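Local coordinates for ESX-1 secretion system protein EccA1 (Mycobacterium tuberculosis, PDB 4F3V) that probably hydrolyses ATP and may supply energy for export of virulence factors through the ESX-1 type VII secretion system, here represented by its N-terminal domain, at residues 143-148 / 267-272. Residues are numbered along the deposited sequence; the frame is centred on the assembly and turned at random.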
loop_
_atom_site.group_PDB
_atom_site.type_symbol
_atom_site.label_atom_id
_atom_site.label_comp_id
_atom_site.label_asym_id
_atom_site.label_seq_id
_atom_site.Cartn_x
_atom_site.Cartn_y
_atom_site.Cartn_z
ATOM N N VAL A 143 1.988 -6.881 -1.263
ATOM C CA VAL A 143 1.750 -5.677 -2.049
ATOM C C VAL A 143 2.690 -5.589 -3.265
ATOM O O VAL A 143 2.245 -5.342 -4.377
ATOM C CB VAL A 143 1.864 -4.375 -1.195
ATOM C CG1 VAL A 143 1.953 -3.161 -2.093
ATOM C CG2 VAL A 143 0.697 -4.244 -0.201
ATOM N N VAL A 144 3.990 -5.796 -3.044
ATOM C CA VAL A 144 4.979 -5.704 -4.098
ATOM C C VAL A 144 4.781 -6.802 -5.154
ATOM O O VAL A 144 4.743 -6.523 -6.381
ATOM C CB VAL A 144 6.414 -5.752 -3.527
ATOM C CG1 VAL A 144 7.485 -5.732 -4.644
ATOM C CG2 VAL A 144 6.617 -4.616 -2.537
ATOM N N TYR A 145 4.643 -8.042 -4.688
ATOM C CA TYR A 145 4.435 -9.176 -5.586
ATOM C C TYR A 145 3.101 -9.008 -6.357
ATOM O O TYR A 145 3.027 -9.312 -7.552
ATOM C CB TYR A 145 4.450 -10.514 -4.805
ATOM C CG TYR A 145 5.831 -10.997 -4.365
ATOM C CD1 TYR A 145 6.925 -11.006 -5.245
ATOM C CD2 TYR A 145 6.025 -11.516 -3.095
ATOM C CE1 TYR A 145 8.177 -11.444 -4.842
ATOM C CE2 TYR A 145 7.259 -11.985 -2.690
ATOM C CZ TYR A 145 8.325 -11.968 -3.566
ATOM O OH TYR A 145 9.517 -12.423 -3.109
ATOM N N GLY A 146 2.064 -8.525 -5.680
ATOM C CA GLY A 146 0.750 -8.329 -6.327
ATOM C C GLY A 146 0.840 -7.310 -7.438
ATOM O O GLY A 146 0.240 -7.489 -8.512
ATOM N N ALA A 147 1.614 -6.240 -7.190
ATOM C CA ALA A 147 1.804 -5.193 -8.190
ATOM C C ALA A 147 2.404 -5.762 -9.480
ATOM O O ALA A 147 2.029 -5.347 -10.579
ATOM C CB ALA A 147 2.643 -4.034 -7.651
ATOM N N ALA A 148 3.267 -6.759 -9.330
ATOM C CA ALA A 148 3.931 -7.430 -10.459
ATOM C C ALA A 148 3.175 -8.671 -10.951
ATOM O O ALA A 148 3.705 -9.471 -11.758
ATOM C CB ALA A 148 5.367 -7.825 -10.044
ATOM N N ASP A 267 11.271 -12.397 -17.411
ATOM C CA ASP A 267 11.534 -11.522 -16.272
ATOM C C ASP A 267 10.366 -11.674 -15.293
ATOM O O ASP A 267 9.268 -11.246 -15.604
ATOM C CB ASP A 267 11.637 -10.090 -16.760
ATOM C CG ASP A 267 11.750 -9.062 -15.620
ATOM O OD1 ASP A 267 11.725 -9.405 -14.419
ATOM O OD2 ASP A 267 11.871 -7.881 -15.969
ATOM N N PRO A 268 10.603 -12.295 -14.130
ATOM C CA PRO A 268 9.546 -12.591 -13.167
ATOM C C PRO A 268 8.715 -11.352 -12.795
ATOM O O PRO A 268 7.555 -11.490 -12.449
ATOM C CB PRO A 268 10.298 -13.086 -11.917
ATOM C CG PRO A 268 11.711 -13.201 -12.280
ATOM C CD PRO A 268 11.923 -12.797 -13.704
ATOM N N TRP A 269 9.317 -10.162 -12.863
ATOM C CA TRP A 269 8.603 -8.908 -12.535
ATOM C C TRP A 269 7.702 -8.409 -13.631
ATOM O O TRP A 269 6.961 -7.443 -13.429
ATOM C CB TRP A 269 9.613 -7.833 -12.182
ATOM C CG TRP A 269 10.403 -8.116 -10.921
ATOM C CD1 TRP A 269 11.793 -8.289 -10.803
ATOM C CD2 TRP A 269 9.887 -8.258 -9.558
ATOM N NE1 TRP A 269 12.158 -8.504 -9.492
ATOM C CE2 TRP A 269 11.057 -8.505 -8.691
ATOM C CE3 TRP A 269 8.628 -8.194 -8.983
ATOM C CZ2 TRP A 269 10.937 -8.682 -7.317
ATOM C CZ3 TRP A 269 8.521 -8.375 -7.595
ATOM C CH2 TRP A 269 9.659 -8.610 -6.781
ATOM N N ASP A 270 7.769 -9.026 -14.812
ATOM C CA ASP A 270 7.070 -8.544 -16.004
ATOM C C ASP A 270 6.058 -9.587 -16.530
ATOM O O ASP A 270 6.431 -10.554 -17.199
ATOM C CB ASP A 270 8.085 -8.179 -17.098
ATOM C CG ASP A 270 7.432 -7.557 -18.339
ATOM O OD1 ASP A 270 6.204 -7.359 -18.370
ATOM O OD2 ASP A 270 8.153 -7.266 -19.307
ATOM N N PRO A 271 4.768 -9.367 -16.237
ATOM C CA PRO A 271 3.737 -10.268 -16.690
ATOM C C PRO A 271 3.659 -10.380 -18.210
ATOM O O PRO A 271 3.165 -11.391 -18.718
ATOM C CB PRO A 271 2.437 -9.633 -16.168
ATOM C CG PRO A 271 2.847 -8.589 -15.212
ATOM C CD PRO A 271 4.229 -8.179 -15.557
ATOM N N GLY A 272 4.155 -9.366 -18.923
ATOM C CA GLY A 272 4.208 -9.397 -20.377
ATOM C C GLY A 272 5.265 -10.313 -20.972
ATOM O O GLY A 272 5.282 -10.510 -22.168
#
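The indole of W269 reaches out of the loop after helix 259-263 and lies along the C-terminal end of helix 134-147. Its CG is anti to the carbonyl carbon (chi1 -65°), and the six-membered ring leads. A148 CB meets the ring edge in plane, 3.4 Å from W269 CE3. Farther out, Y145 CE1 is 3.7 Å from W269 CH2. These two rings are nearly parallel (14°) but meet rim to rim, neither over the face of the other, with centroids 5.8 Å apart. V144 CG1, anti to its own backbone N, approaches the ring obliquely, 4.1 Å from W269 CZ3. P271 adds its CG against A148 O. No hydrogen bond joins the two segments directly; R265 NH1 bonds to both A148 O and P268 O. The indole is also met by Y118 and, in a cation-pi contact, by R150.

Local bonds shape the loop. D267 to D270 form a type I beta turn, and D267 OD1 accepts from W269 N at 3.0 Å, from above the carboxylate plane. D270 OD1 takes G272 N likewise. The contact thus docks a C-terminal loop, built on two successive Asx turns, against a helix end in the TPR-type N-terminal domain of EccA1.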